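Local coordinates for CPXV018 protein (Cowpox virus, PDB 4PDC), which probably acts as a secreted MHC class I-like decoy ligand that binds the NKG2D receptor of host lymphocytes and blunts its activation, at residues E[31-40]-E[52-63]. The protein carries 2 engineered substitutions. Residues are numbered along the deposited sequence; the frame is centred on the assembly and turned at random.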
loop_
_atom_site.group_PDB
_atom_site.type_symbol
_atom_site.label_atom_id
_atom_site.label_comp_id
_atom_site.label_asym_id
_atom_site.label_seq_id
_atom_site.Cartn_x
_atom_site.Cartn_y
_atom_site.Cartn_z
ATOM N N ILE E 31 -17.193 -3.334 -13.877
ATOM C CA ILE E 31 -17.339 -4.134 -12.664
ATOM C C ILE E 31 -18.418 -3.517 -11.780
ATOM O O ILE E 31 -18.603 -2.300 -11.774
ATOM C CB ILE E 31 -16.012 -4.221 -11.870
ATOM C CG1 ILE E 31 -14.905 -4.855 -12.716
ATOM C CG2 ILE E 31 -16.190 -5.024 -10.591
ATOM C CD1 ILE E 31 -13.518 -4.636 -12.141
ATOM N N THR E 32 -19.131 -4.356 -11.035
ATOM C CA THR E 32 -20.078 -3.865 -10.044
ATOM C C THR E 32 -20.043 -4.754 -8.806
ATOM O O THR E 32 -19.699 -5.933 -8.878
ATOM C CB THR E 32 -21.518 -3.788 -10.609
ATOM O OG1 THR E 32 -22.359 -3.072 -9.694
ATOM C CG2 THR E 32 -22.090 -5.171 -10.859
ATOM N N PHE E 33 -20.411 -4.164 -7.675
ATOM C CA PHE E 33 -20.316 -4.802 -6.368
ATOM C C PHE E 33 -21.564 -4.415 -5.582
ATOM O O PHE E 33 -21.893 -3.234 -5.509
ATOM C CB PHE E 33 -19.032 -4.358 -5.657
ATOM C CG PHE E 33 -18.903 -4.847 -4.240
ATOM C CD1 PHE E 33 -18.487 -6.137 -3.972
ATOM C CD2 PHE E 33 -19.174 -4.002 -3.173
ATOM C CE1 PHE E 33 -18.360 -6.584 -2.667
ATOM C CE2 PHE E 33 -19.044 -4.442 -1.867
ATOM C CZ PHE E 33 -18.638 -5.734 -1.614
ATOM N N ASP E 34 -22.267 -5.401 -5.025
ATOM C CA ASP E 34 -23.569 -5.155 -4.393
ATOM C C ASP E 34 -23.521 -5.183 -2.865
ATOM O O ASP E 34 -24.562 -5.250 -2.208
ATOM C CB ASP E 34 -24.601 -6.183 -4.886
ATOM C CG ASP E 34 -24.239 -7.619 -4.524
ATOM O OD1 ASP E 34 -23.430 -7.842 -3.596
ATOM O OD2 ASP E 34 -24.781 -8.541 -5.175
ATOM N N GLY E 35 -22.316 -5.136 -2.308
ATOM C CA GLY E 35 -22.136 -5.199 -0.870
ATOM C C GLY E 35 -21.660 -6.568 -0.431
ATOM O O GLY E 35 -21.001 -6.700 0.600
ATOM N N LYS E 36 -21.990 -7.584 -1.223
ATOM C CA LYS E 36 -21.612 -8.963 -0.929
ATOM C C LYS E 36 -20.738 -9.536 -2.038
ATOM O O LYS E 36 -19.607 -9.954 -1.796
ATOM C CB LYS E 36 -22.861 -9.830 -0.751
ATOM C CG LYS E 36 -22.576 -11.313 -0.531
ATOM C CD LYS E 36 -23.861 -12.126 -0.489
ATOM C CE LYS E 36 -23.568 -13.613 -0.349
ATOM N NZ LYS E 36 -24.790 -14.448 -0.526
ATOM N N ASP E 37 -21.279 -9.559 -3.252
ATOM C CA ASP E 37 -20.605 -10.177 -4.384
ATOM C C ASP E 37 -20.127 -9.146 -5.395
ATOM O O ASP E 37 -20.721 -8.078 -5.546
ATOM C CB ASP E 37 -21.535 -11.179 -5.069
ATOM C CG ASP E 37 -21.919 -12.331 -4.158
ATOM O OD1 ASP E 37 -21.080 -13.234 -3.956
ATOM O OD2 ASP E 37 -23.059 -12.334 -3.649
ATOM N N ILE E 38 -19.039 -9.479 -6.077
ATOM C CA ILE E 38 -18.520 -8.660 -7.159
ATOM C C ILE E 38 -18.764 -9.412 -8.455
ATOM O O ILE E 38 -18.823 -10.641 -8.459
ATOM C CB ILE E 38 -17.018 -8.358 -6.975
ATOM C CG1 ILE E 38 -16.579 -7.215 -7.891
ATOM C CG2 ILE E 38 -16.179 -9.609 -7.219
ATOM C CD1 ILE E 38 -15.282 -6.569 -7.454
ATOM N N ARG E 39 -18.912 -8.688 -9.555
ATOM C CA ARG E 39 -19.144 -9.344 -10.834
ATOM C C ARG E 39 -18.720 -8.487 -12.020
ATOM O O ARG E 39 -18.815 -7.258 -11.974
ATOM C CB ARG E 39 -20.620 -9.724 -10.972
ATOM C CG ARG E 39 -21.566 -8.551 -11.087
ATOM C CD ARG E 39 -23.015 -9.018 -11.144
ATOM N NE ARG E 39 -23.930 -7.918 -11.443
ATOM C CZ ARG E 39 -24.309 -7.561 -12.668
ATOM N NH1 ARG E 39 -23.864 -8.215 -13.736
ATOM N NH2 ARG E 39 -25.142 -6.542 -12.827
ATOM N N PRO E 40 -18.249 -9.135 -13.094
ATOM C CA PRO E 40 -17.937 -8.389 -14.314
ATOM C C PRO E 40 -19.210 -7.945 -15.028
ATOM O O PRO E 40 -20.224 -8.637 -14.939
ATOM C CB PRO E 40 -17.146 -9.400 -15.150
ATOM C CG PRO E 40 -17.656 -10.726 -14.706
ATOM C CD PRO E 40 -17.988 -10.579 -13.247
ATOM N N LEU E 52 -10.867 -8.605 -9.969
ATOM C CA LEU E 52 -12.117 -8.884 -9.267
ATOM C C LEU E 52 -11.884 -9.284 -7.801
ATOM O O LEU E 52 -12.502 -8.710 -6.902
ATOM C CB LEU E 52 -12.914 -9.980 -9.986
ATOM C CG LEU E 52 -13.493 -9.630 -11.362
ATOM C CD1 LEU E 52 -14.230 -10.833 -11.939
ATOM C CD2 LEU E 52 -14.419 -8.419 -11.307
ATOM N N PRO E 53 -10.995 -10.262 -7.547
ATOM C CA PRO E 53 -10.810 -10.660 -6.142
ATOM C C PRO E 53 -10.163 -9.563 -5.306
ATOM O O PRO E 53 -10.472 -9.439 -4.124
ATOM C CB PRO E 53 -9.899 -11.890 -6.234
ATOM C CG PRO E 53 -9.235 -11.783 -7.553
ATOM C CD PRO E 53 -10.205 -11.098 -8.464
ATOM N N PHE E 54 -9.286 -8.777 -5.923
ATOM C CA PHE E 54 -8.641 -7.658 -5.248
ATOM C C PHE E 54 -9.680 -6.606 -4.861
ATOM O O PHE E 54 -9.736 -6.174 -3.710
ATOM C CB PHE E 54 -7.561 -7.047 -6.148
ATOM C CG PHE E 54 -6.847 -5.871 -5.540
ATOM C CD1 PHE E 54 -5.814 -6.060 -4.638
ATOM C CD2 PHE E 54 -7.195 -4.578 -5.885
ATOM C CE1 PHE E 54 -5.149 -4.981 -4.084
ATOM C CE2 PHE E 54 -6.534 -3.493 -5.332
ATOM C CZ PHE E 54 -5.510 -3.698 -4.430
ATOM N N TYR E 55 -10.511 -6.211 -5.821
ATOM C CA TYR E 55 -11.530 -5.200 -5.573
ATOM C C TYR E 55 -12.578 -5.692 -4.580
ATOM O O TYR E 55 -13.098 -4.907 -3.786
ATOM C CB TYR E 55 -12.215 -4.780 -6.878
ATOM C CG TYR E 55 -11.328 -4.009 -7.844
ATOM C CD1 TYR E 55 -10.297 -3.193 -7.386
ATOM C CD2 TYR E 55 -11.530 -4.099 -9.217
ATOM C CE1 TYR E 55 -9.488 -2.492 -8.275
ATOM C CE2 TYR E 55 -10.731 -3.403 -10.109
ATOM C CZ TYR E 55 -9.712 -2.606 -9.634
ATOM O OH TYR E 55 -8.921 -1.926 -10.527
ATOM N N LYS E 56 -12.903 -6.980 -4.625
ATOM C CA LYS E 56 -13.888 -7.522 -3.691
ATOM C C LYS E 56 -13.428 -7.268 -2.259
ATOM O O LYS E 56 -14.225 -6.897 -1.401
ATOM C CB LYS E 56 -14.111 -9.017 -3.923
ATOM C CG LYS E 56 -15.220 -9.609 -3.054
ATOM C CD LYS E 56 -15.463 -11.075 -3.376
ATOM C CE LYS E 56 -16.618 -11.643 -2.564
ATOM N NZ LYS E 56 -16.912 -13.060 -2.934
ATOM N N ASN E 57 -12.135 -7.441 -2.015
ATOM C CA ASN E 57 -11.575 -7.201 -0.694
ATOM C C ASN E 57 -11.517 -5.715 -0.349
ATOM O O ASN E 57 -11.925 -5.313 0.738
ATOM C CB ASN E 57 -10.174 -7.807 -0.593
ATOM C CG ASN E 57 -10.200 -9.320 -0.492
ATOM O OD1 ASN E 57 -11.102 -9.897 0.117
ATOM N ND2 ASN E 57 -9.209 -9.973 -1.089
ATOM N N VAL E 58 -11.003 -4.907 -1.270
ATOM C CA VAL E 58 -10.911 -3.471 -1.045
ATOM C C VAL E 58 -12.293 -2.857 -0.837
ATOM O O VAL E 58 -12.466 -1.990 0.015
ATOM C CB VAL E 58 -10.210 -2.760 -2.220
ATOM C CG1 VAL E 58 -10.283 -1.244 -2.063
ATOM C CG2 VAL E 58 -8.764 -3.210 -2.315
ATOM N N PHE E 59 -13.269 -3.296 -1.623
ATOM C CA PHE E 59 -14.609 -2.727 -1.537
ATOM C C PHE E 59 -15.290 -3.128 -0.228
ATOM O O PHE E 59 -15.867 -2.285 0.459
ATOM C CB PHE E 59 -15.460 -3.152 -2.740
ATOM C CG PHE E 59 -14.973 -2.606 -4.062
ATOM C CD1 PHE E 59 -13.923 -1.697 -4.121
ATOM C CD2 PHE E 59 -15.568 -3.006 -5.250
ATOM C CE1 PHE E 59 -13.475 -1.202 -5.337
ATOM C CE2 PHE E 59 -15.122 -2.512 -6.473
ATOM C CZ PHE E 59 -14.077 -1.611 -6.513
ATOM N N SER E 60 -15.222 -4.408 0.126
ATOM C CA SER E 60 -15.839 -4.881 1.366
ATOM C C SER E 60 -15.254 -4.153 2.573
ATOM O O SER E 60 -15.989 -3.694 3.452
ATOM C CB SER E 60 -15.655 -6.392 1.523
ATOM O OG SER E 60 -16.293 -7.093 0.473
ATOM N N GLU E 61 -13.930 -4.034 2.600
ATOM C CA GLU E 61 -13.244 -3.348 3.689
ATOM C C GLU E 61 -13.588 -1.856 3.728
ATOM O O GLU E 61 -13.695 -1.272 4.804
ATOM C CB GLU E 61 -11.731 -3.533 3.564
ATOM C CG GLU E 61 -11.260 -4.971 3.747
ATOM C CD GLU E 61 -11.357 -5.455 5.184
ATOM O OE1 GLU E 61 -11.664 -4.636 6.078
ATOM O OE2 GLU E 61 -11.121 -6.660 5.421
ATOM N N PHE E 62 -13.762 -1.244 2.558
ATOM C CA PHE E 62 -14.139 0.169 2.482
ATOM C C PHE E 62 -15.383 0.447 3.317
ATOM O O PHE E 62 -15.446 1.435 4.049
ATOM C CB PHE E 62 -14.385 0.592 1.027
ATOM C CG PHE E 62 -14.868 2.012 0.879
ATOM C CD1 PHE E 62 -13.968 3.049 0.706
ATOM C CD2 PHE E 62 -16.224 2.309 0.907
ATOM C CE1 PHE E 62 -14.413 4.360 0.570
ATOM C CE2 PHE E 62 -16.672 3.612 0.766
ATOM C CZ PHE E 62 -15.765 4.636 0.602
ATOM N N PHE E 63 -16.372 -0.434 3.209
ATOM C CA PHE E 63 -17.623 -0.254 3.933
ATOM C C PHE E 63 -17.530 -0.719 5.384
ATOM O O PHE E 63 -18.067 -0.072 6.280
ATOM C CB PHE E 63 -18.753 -0.996 3.222
ATOM C CG PHE E 63 -19.138 -0.384 1.906
ATOM C CD1 PHE E 63 -19.840 0.809 1.863
ATOM C CD2 PHE E 63 -18.796 -0.998 0.713
ATOM C CE1 PHE E 63 -20.197 1.378 0.655
ATOM C CE2 PHE E 63 -19.150 -0.437 -0.498
ATOM C CZ PHE E 63 -19.850 0.755 -0.527
HETATM O O HOH W 1 -17.449 -9.276 0.118
HETATM O O HOH W 2 -18.335 -12.274 -5.636
#
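Phe33 of strand 29-33 and Ile38 of strand 38-40 pack against helix 51-64, which lies across the antiparallel sheet as in the platform of MHC class I-like folds. With CG anti to the backbone N (chi1 174°), Phe33 is carried along the helix flank. Its CB abuts the ring edge of Phe59 at CD2 (3.7 Å); Phe59 CB stands over the face of the Phe33 ring, nearest Phe33 CD2 and CE2, as a CH-pi contact 3.9 Å from the centroid. Phe33 CE2 also meets Phe63 CE2, and the tip, CZ, stops 3.4 Å from Ser60 OG. The edge of the Phe59 ring is turned toward the Phe33 face, an offset edge-to-face pair with planes at 67°, while Gly35 N lies over the rim of the opposite face. Ile38 rests CD1 against Leu52 O and Tyr55 CB, and its CG2 lies against Lys56 CB (3.9 Å). Toward the start of the helix, Ile31 CD1 touches the edge of the Tyr55 ring at CD2 (3.6 Å); the Tyr55 hydroxyl is hydrogen-bonded to His137 ND1. Leu52 sets CD2 against Ile31 CG1 and CG2, and CD1 against Pro40 CD. Lys56, fully extended, brings CE to 3.5 Å from Lys36 O, and its NZ donates to a water (3.2 Å) that also accepts from Ile38 N.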